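Side-chain contacts in kinesin-like protein (Caenorhabditis elegans, PDB 5X3E), which is a kinesin-6 motor protein (Zen4), captured in its apo state, that probably couples ATP hydrolysis to movement along microtubules: residues N155-E158 and K159-Y163; V222-N226 and N227-D231. All blocks are in the same frame, centred on the assembly; numbering follows the deposited sequence.

Contact 1 of 2, residues N155-E158 and K159-Y163. With SO4 (sulfate ion), chain F.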
ATOM      1  N   ASN A 155      -2.968  22.818  -6.406  1.00 51.25           N
ATOM      2  CA  ASN A 155      -2.628  22.906  -7.827  1.00 48.48           C
ATOM      3  C   ASN A 155      -2.883  21.579  -8.536  1.00 48.63           C
ATOM      4  O   ASN A 155      -2.124  21.166  -9.415  1.00 70.82           O
ATOM      5  CB  ASN A 155      -1.178  23.347  -8.024  1.00 44.04           C
ATOM      6  CG  ASN A 155      -0.899  24.717  -7.442  1.00 42.08           C
ATOM      7  OD1 ASN A 155      -1.817  25.496  -7.189  1.00 61.42           O
ATOM      8  ND2 ASN A 155       0.380  25.026  -7.247  1.00 40.32           N
ATOM      9  N   ARG A 156      -3.957  20.900  -8.148  1.00 48.09           N
ATOM     10  CA  ARG A 156      -4.374  19.695  -8.852  1.00 55.39           C
ATOM     11  C   ARG A 156      -4.973  20.103 -10.194  1.00 46.94           C
ATOM     12  O   ARG A 156      -5.924  20.888 -10.236  1.00 63.96           O
ATOM     13  CB  ARG A 156      -5.410  18.928  -8.034  1.00 54.14           C
ATOM     14  CG  ARG A 156      -5.453  17.438  -8.314  1.00 56.87           C
ATOM     15  CD  ARG A 156      -6.767  16.829  -7.861  1.00 59.79           C
ATOM     16  NE  ARG A 156      -7.820  17.200  -8.798  1.00 62.39           N
ATOM     17  CZ  ARG A 156      -8.796  18.064  -8.558  1.00 79.03           C
ATOM     18  NH1 ARG A 156      -8.893  18.674  -7.382  1.00100.51           N
ATOM     19  NH2 ARG A 156      -9.683  18.314  -9.510  1.00 85.78           N
ATOM     20  N   VAL A 157      -4.422  19.597 -11.288  1.00 49.94           N
ATOM     21  CA  VAL A 157      -4.918  20.008 -12.598  1.00 52.43           C
ATOM     22  C   VAL A 157      -6.034  19.109 -13.101  1.00 47.77           C
ATOM     23  O   VAL A 157      -6.292  18.036 -12.547  1.00 50.09           O
ATOM     24  CB  VAL A 157      -3.792  20.064 -13.644  1.00 56.39           C
ATOM     25  CG1 VAL A 157      -3.049  21.318 -13.484  1.00 57.55           C
ATOM     26  CG2 VAL A 157      -2.853  18.871 -13.490  1.00 49.67           C
ATOM     27  N   GLU A 158      -6.686  19.541 -14.174  1.00 53.76           N
ATOM     28  CA  GLU A 158      -7.681  18.719 -14.831  1.00 53.74           C
ATOM     29  C   GLU A 158      -7.015  17.494 -15.450  1.00 55.11           C
ATOM     30  O   GLU A 158      -5.782  17.405 -15.579  1.00 63.26           O
ATOM     31  CB  GLU A 158      -8.397  19.514 -15.917  1.00 63.54           C
ATOM     32  CG  GLU A 158      -9.051  20.795 -15.416  1.00 77.68           C
ATOM     33  CD  GLU A 158      -9.449  21.732 -16.544  1.00104.57           C
ATOM     34  OE1 GLU A 158      -8.748  21.776 -17.584  1.00110.37           O
ATOM     35  OE2 GLU A 158     -10.481  22.411 -16.389  1.00115.59           O
ATOM     36  N   LYS A 159      -7.856  16.547 -15.849  1.00 54.15           N
ATOM     37  CA  LYS A 159      -7.385  15.286 -16.387  1.00 52.48           C
ATOM     38  C   LYS A 159      -6.789  15.473 -17.778  1.00 53.00           C
ATOM     39  O   LYS A 159      -7.032  16.472 -18.464  1.00 54.95           O
ATOM     40  CB  LYS A 159      -8.539  14.283 -16.458  1.00 54.16           C
ATOM     41  CG  LYS A 159      -9.055  13.824 -15.107  1.00 53.63           C
ATOM     42  CD  LYS A 159     -10.154  12.801 -15.312  1.00 59.80           C
ATOM     43  CE  LYS A 159     -10.688  12.253 -14.006  1.00 61.61           C
ATOM     44  NZ  LYS A 159     -11.758  11.248 -14.251  1.00 89.81           N
ATOM     45  N   CYS A 160      -5.976  14.494 -18.171  1.00 54.75           N
ATOM     46  CA  CYS A 160      -5.398  14.360 -19.501  1.00 49.87           C
ATOM     47  C   CYS A 160      -4.368  15.432 -19.825  1.00 57.18           C
ATOM     48  O   CYS A 160      -3.954  15.549 -20.986  1.00 62.33           O
ATOM     49  CB  CYS A 160      -6.484  14.328 -20.582  1.00 53.96           C
ATOM     50  SG  CYS A 160      -7.837  13.187 -20.190  1.00 57.38           S
ATOM     51  N   ILE A 161      -3.946  16.222 -18.840  1.00 55.85           N
ATOM     52  CA  ILE A 161      -2.764  17.058 -19.020  1.00 50.01           C
ATOM     53  C   ILE A 161      -1.506  16.215 -18.841  1.00 60.14           C
ATOM     54  O   ILE A 161      -0.728  16.014 -19.782  1.00 57.18           O
ATOM     55  CB  ILE A 161      -2.796  18.260 -18.057  1.00 45.47           C
ATOM     56  CG1 ILE A 161      -4.010  19.143 -18.350  1.00 49.60           C
ATOM     57  CG2 ILE A 161      -1.533  19.092 -18.198  1.00 44.81           C
ATOM     58  CD1 ILE A 161      -4.379  20.080 -17.215  1.00 48.81           C
ATOM     59  N   PHE A 162      -1.305  15.689 -17.635  1.00 53.34           N
ATOM     60  CA  PHE A 162      -0.403  14.561 -17.466  1.00 49.24           C
ATOM     61  C   PHE A 162      -1.070  13.311 -18.022  1.00 48.29           C
ATOM     62  O   PHE A 162      -2.298  13.188 -18.011  1.00 41.14           O
ATOM     63  CB  PHE A 162      -0.075  14.330 -15.992  1.00 40.20           C
ATOM     64  CG  PHE A 162       0.652  15.462 -15.326  1.00 48.90           C
ATOM     65  CD1 PHE A 162       2.028  15.579 -15.437  1.00 52.33           C
ATOM     66  CD2 PHE A 162      -0.034  16.381 -14.545  1.00 45.16           C
ATOM     67  CE1 PHE A 162       2.703  16.604 -14.802  1.00 48.51           C
ATOM     68  CE2 PHE A 162       0.634  17.405 -13.911  1.00 46.32           C
ATOM     69  CZ  PHE A 162       2.002  17.518 -14.040  1.00 47.76           C
ATOM     70  N   TYR A 163      -0.258  12.376 -18.519  1.00 39.34           N
ATOM     71  CA  TYR A 163      -0.799  11.098 -18.963  1.00 39.80           C
ATOM     72  C   TYR A 163       0.314  10.060 -19.005  1.00 50.76           C
ATOM     73  O   TYR A 163       1.459  10.390 -19.334  1.00 45.15           O
ATOM     74  CB  TYR A 163      -1.488  11.226 -20.334  1.00 45.00           C
ATOM     75  CG  TYR A 163      -0.582  11.608 -21.489  1.00 66.47           C
ATOM     76  CD1 TYR A 163      -0.257  12.939 -21.739  1.00 68.55           C
ATOM     77  CD2 TYR A 163      -0.086  10.641 -22.354  1.00 56.78           C
ATOM     78  CE1 TYR A 163       0.556  13.289 -22.802  1.00 56.53           C
ATOM     79  CE2 TYR A 163       0.725  10.983 -23.422  1.00 48.50           C
ATOM     80  CZ  TYR A 163       1.039  12.306 -23.641  1.00 61.23           C
ATOM     81  OH  TYR A 163       1.852  12.644 -24.695  1.00 62.68           O
TER
HETATM   82  S   SO4 F 504     -11.406  16.809 -14.739  1.00 66.71           S
HETATM   83  O1  SO4 F 504     -12.387  17.700 -15.346  1.00 90.00           O
HETATM   84  O2  SO4 F 504     -11.122  17.230 -13.372  1.00 45.44           O
HETATM   85  O3  SO4 F 504     -11.947  15.451 -14.739  1.00 93.50           O
HETATM   86  O4  SO4 F 504     -10.176  16.865 -15.520  1.00 84.01           O
HETATM   87  O   HOH W   1      -3.806  15.811 -15.944  1.00 50.66           O
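Val157 packs against Ile161 and Phe162 just where the chain, having left helix 141-152, turns into strand 162-165 through a type II beta turn from Glu158 to Ile161. The example shows a turn with partners both inside its own loop and in the surrounding fold. The two branched side chains meet nearly at right angles, with CB of Val157 3.6 Å from CD1 of Ile161. One methyl of Val157, CG2, takes a different neighbour and stands at the edge of the Phe162 ring, close to its plane and 3.8 Å from CE2. Backbone hydrogen bonding of Val157 to Cys215 ties this apolar patch to strand 213-225, on which the Phe162 ring also rests through Phe218.

The Glu158 carboxylate forms a salt bridge with Arg182 of helix 175-187; NE of the same arginine hydrogen-bonds the Lys159 carbonyl. The same helix also meets the second corner, Cys160, through Lys181, Arg182 and Met185. A sulfate, probably from the crystallisation liquor, lies beside the Lys159 N-H; the modelled distance of 2.4 Å from Lys159 N to sulfate O4 is too short to be taken literally. The fully extended lysine chain runs alongside the ion, CG 3.3 Å from sulfate O3, and carries NZ on to a salt bridge with Glu269. With an alanine at Lys159, Glu269 would probably lose this charged partner and the sulfate the methylenes that flank it.

The carbonyl of Glu158 points into the turn. With CD1 anti to CA (chi2 162°), Ile161 places that methyl 3.4 Å from Glu158 O. No direct hydrogen bond closes the turn; a water does so instead, donating to Glu158 O at 2.6 Å and accepting from Ile161 N at 2.9 Å.

Contact 2 of 2, residues V222-N226 and N227-D231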
ATOM      1  N   VAL A 222      -3.022  -3.619  -8.281  1.00 46.51           N
ATOM      2  CA  VAL A 222      -2.351  -4.804  -8.792  1.00 58.86           C
ATOM      3  C   VAL A 222      -2.487  -5.935  -7.782  1.00 57.39           C
ATOM      4  O   VAL A 222      -2.481  -5.703  -6.567  1.00 59.07           O
ATOM      5  CB  VAL A 222      -0.869  -4.501  -9.102  1.00 60.58           C
ATOM      6  CG1 VAL A 222      -0.165  -5.733  -9.449  1.00 72.34           C
ATOM      7  CG2 VAL A 222      -0.772  -3.584 -10.305  1.00 68.62           C
ATOM      8  N   GLU A 223      -2.630  -7.161  -8.280  1.00 51.56           N
ATOM      9  CA  GLU A 223      -2.765  -8.340  -7.435  1.00 58.74           C
ATOM     10  C   GLU A 223      -1.641  -9.317  -7.746  1.00 60.31           C
ATOM     11  O   GLU A 223      -1.358  -9.591  -8.916  1.00 69.85           O
ATOM     12  CB  GLU A 223      -4.124  -9.015  -7.648  1.00 60.12           C
ATOM     13  CG  GLU A 223      -4.341 -10.272  -6.828  1.00 64.36           C
ATOM     14  CD  GLU A 223      -5.616 -10.993  -7.211  1.00 82.62           C
ATOM     15  OE1 GLU A 223      -5.915 -11.055  -8.423  1.00 75.93           O
ATOM     16  OE2 GLU A 223      -6.322 -11.490  -6.306  1.00 99.92           O
ATOM     17  N   ILE A 224      -1.017  -9.859  -6.706  1.00 60.96           N
ATOM     18  CA  ILE A 224      -0.020 -10.912  -6.854  1.00 65.35           C
ATOM     19  C   ILE A 224      -0.637 -12.189  -6.298  1.00 64.35           C
ATOM     20  O   ILE A 224      -0.842 -12.315  -5.084  1.00 69.80           O
ATOM     21  CB  ILE A 224       1.291 -10.562  -6.143  1.00 59.53           C
ATOM     22  CG1 ILE A 224       1.949  -9.364  -6.823  1.00 57.60           C
ATOM     23  CG2 ILE A 224       2.231 -11.756  -6.146  1.00 61.20           C
ATOM     24  CD1 ILE A 224       3.124  -8.809  -6.062  1.00 57.10           C
ATOM     25  N   TYR A 225      -0.964 -13.124  -7.187  1.00 56.75           N
ATOM     26  CA  TYR A 225      -1.647 -14.358  -6.808  1.00 64.01           C
ATOM     27  C   TYR A 225      -0.949 -15.537  -7.471  1.00 75.79           C
ATOM     28  O   TYR A 225      -0.852 -15.585  -8.700  1.00 78.97           O
ATOM     29  CB  TYR A 225      -3.120 -14.298  -7.216  1.00 65.39           C
ATOM     30  CG  TYR A 225      -3.857 -15.596  -7.040  1.00 75.14           C
ATOM     31  CD1 TYR A 225      -4.092 -16.110  -5.774  1.00 74.30           C
ATOM     32  CD2 TYR A 225      -4.322 -16.306  -8.135  1.00 92.21           C
ATOM     33  CE1 TYR A 225      -4.770 -17.297  -5.605  1.00 88.65           C
ATOM     34  CE2 TYR A 225      -5.001 -17.495  -7.976  1.00 95.35           C
ATOM     35  CZ  TYR A 225      -5.222 -17.987  -6.709  1.00 97.19           C
ATOM     36  OH  TYR A 225      -5.900 -19.174  -6.542  1.00104.57           O
ATOM     37  N   ASN A 226      -0.477 -16.487  -6.661  1.00 76.19           N
ATOM     38  CA  ASN A 226       0.190 -17.700  -7.149  1.00 68.87           C
ATOM     39  C   ASN A 226       1.419 -17.364  -7.993  1.00 66.62           C
ATOM     40  O   ASN A 226       1.608 -17.888  -9.091  1.00 71.51           O
ATOM     41  CB  ASN A 226      -0.778 -18.584  -7.936  1.00 75.04           C
ATOM     42  CG  ASN A 226      -0.386 -20.054  -7.899  1.00 90.22           C
ATOM     43  OD1 ASN A 226       0.789 -20.396  -7.766  1.00 93.54           O
ATOM     44  ND2 ASN A 226      -1.374 -20.929  -8.022  1.00 95.62           N
ATOM     45  N   ASN A 227       2.260 -16.474  -7.461  1.00 71.80           N
ATOM     46  CA  ASN A 227       3.501 -16.014  -8.093  1.00 76.87           C
ATOM     47  C   ASN A 227       3.271 -15.392  -9.472  1.00 75.49           C
ATOM     48  O   ASN A 227       4.217 -15.221 -10.246  1.00 94.09           O
ATOM     49  CB  ASN A 227       4.536 -17.140  -8.192  1.00 76.83           C
ATOM     50  CG  ASN A 227       5.955 -16.639  -8.002  1.00 77.14           C
ATOM     51  OD1 ASN A 227       6.215 -15.792  -7.143  1.00 60.92           O
ATOM     52  ND2 ASN A 227       6.878 -17.145  -8.814  1.00 94.31           N
ATOM     53  N   TYR A 228       2.030 -15.038  -9.788  1.00 71.74           N
ATOM     54  CA  TYR A 228       1.696 -14.319 -11.007  1.00 71.59           C
ATOM     55  C   TYR A 228       1.109 -12.967 -10.636  1.00 68.08           C
ATOM     56  O   TYR A 228       0.480 -12.809  -9.584  1.00 62.08           O
ATOM     57  CB  TYR A 228       0.705 -15.102 -11.868  1.00 67.02           C
ATOM     58  CG  TYR A 228       1.302 -16.315 -12.544  1.00 90.01           C
ATOM     59  CD1 TYR A 228       2.525 -16.239 -13.202  1.00 99.71           C
ATOM     60  CD2 TYR A 228       0.651 -17.539 -12.515  1.00 93.64           C
ATOM     61  CE1 TYR A 228       3.074 -17.347 -13.827  1.00 95.15           C
ATOM     62  CE2 TYR A 228       1.194 -18.655 -13.133  1.00104.34           C
ATOM     63  CZ  TYR A 228       2.407 -18.554 -13.787  1.00106.74           C
ATOM     64  OH  TYR A 228       2.952 -19.659 -14.403  1.00116.81           O
ATOM     65  N   CYS A 229       1.340 -11.983 -11.492  1.00 59.53           N
ATOM     66  CA  CYS A 229       0.949 -10.610 -11.222  1.00 50.58           C
ATOM     67  C   CYS A 229      -0.155 -10.178 -12.181  1.00 59.47           C
ATOM     68  O   CYS A 229      -0.015 -10.323 -13.400  1.00 60.96           O
ATOM     69  CB  CYS A 229       2.161  -9.689 -11.337  1.00 57.98           C
ATOM     70  SG  CYS A 229       1.787  -8.013 -10.860  1.00 58.13           S
ATOM     71  N   TYR A 230      -1.232  -9.613 -11.633  1.00 60.34           N
ATOM     72  CA  TYR A 230      -2.397  -9.209 -12.411  1.00 52.65           C
ATOM     73  C   TYR A 230      -2.769  -7.762 -12.123  1.00 57.39           C
ATOM     74  O   TYR A 230      -2.710  -7.309 -10.977  1.00 71.42           O
ATOM     75  CB  TYR A 230      -3.608 -10.101 -12.115  1.00 53.53           C
ATOM     76  CG  TYR A 230      -3.379 -11.566 -12.373  1.00 63.01           C
ATOM     77  CD1 TYR A 230      -3.603 -12.108 -13.631  1.00 69.82           C
ATOM     78  CD2 TYR A 230      -2.936 -12.410 -11.363  1.00 66.10           C
ATOM     79  CE1 TYR A 230      -3.394 -13.449 -13.877  1.00 71.68           C
ATOM     80  CE2 TYR A 230      -2.722 -13.755 -11.601  1.00 68.76           C
ATOM     81  CZ  TYR A 230      -2.953 -14.269 -12.860  1.00 81.47           C
ATOM     82  OH  TYR A 230      -2.742 -15.606 -13.114  1.00108.84           O
ATOM     83  N   ASP A 231      -3.167  -7.049 -13.173  1.00 53.20           N
ATOM     84  CA  ASP A 231      -3.662  -5.683 -13.054  1.00 49.37           C
ATOM     85  C   ASP A 231      -5.181  -5.730 -12.898  1.00 62.52           C
ATOM     86  O   ASP A 231      -5.906  -6.002 -13.860  1.00 66.27           O
ATOM     87  CB  ASP A 231      -3.243  -4.854 -14.265  1.00 43.69           C
ATOM     88  CG  ASP A 231      -3.864  -3.468 -14.275  1.00 58.85           C
ATOM     89  OD1 ASP A 231      -3.883  -2.830 -15.354  1.00 56.92           O
ATOM     90  OD2 ASP A 231      -4.316  -3.007 -13.201  1.00 50.02           O
TER
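The ring of Tyr230 presents its edge to the carbonyl of Tyr225, Tyr225 O lying in the ring plane and 3.9 Å from CE2. Having CG anti to the carbonyl carbon (chi1 -58°) leans this ring along the hairpin toward Tyr225, whose CB also touches it. Tyr225 carries the CB of Asn226 over one face of its own ring, offset toward the rim, and makes a cation-pi contact with Lys290. The third ring, Tyr228, meets Asn226 O obliquely, CD2 at 3.6 Å, and has a cation-pi partner in Lys243.

These rings share one face of a tight antiparallel beta hairpin with Glu223, the strand axes running at 156°. Glu223 and Tyr230 form a hydrogen-bonded pair with two nearly straight bonds, each 2.7 Å from N of one residue to O of the other. Tyr225 and Tyr228 close the loop around a type I' turn with Asn226 and Asn227 at its corners, both in left-handed backbone conformation. Tyr225 N reaches Tyr228 O at 2.8 Å, almost in line with the carbonyl, whereas Tyr228 N, 3.1 Å from Tyr225 O, sits well above the carbonyl plane. On the other face Cys229 SG meets both Val222 CG1, at 3.3 Å, and Ile224 CG1, at 4.3 Å.

Polar ends on the tyrosine face reach further: Glu223 OE2 to Ser295, within a sequence that matches kinesin switch I, Tyr230 OH to Lys243, and Tyr225 OH to Glu352 of helix 350-375. At the turn, Asn226 OD1 bonds Ser355 of that helix. Strand 296-307 pairs with the first arm and strand 243-248 with the second. On the opposite face, helix 390-394 packs on Ile224, and Val256 of strand 254-256 meets Val222 and Cys229.

In the fold
Strand 213-225 is the thread between the two contacts. Contact 1 is anchored near its start, where Asn155 and Val157 bond to Cys215, and contact 2 is built on its end. They do not touch: their centres lie 29 Å apart and their nearest atoms about 14 Å. Contact 1 is the more peripheral, 23 Å from the centre of the chain against 15 Å for contact 2. Through the switch I-like segment and helix 350-375, contact 2 is linked to elements that in kinesins respond to the nucleotide. A sulfate, probably from the crystallisation liquor, lies about 5 Å from the Val222 side chain. Contact 1 instead joins the outlying hairpin 162-172 and helix 175-187 to the sheet.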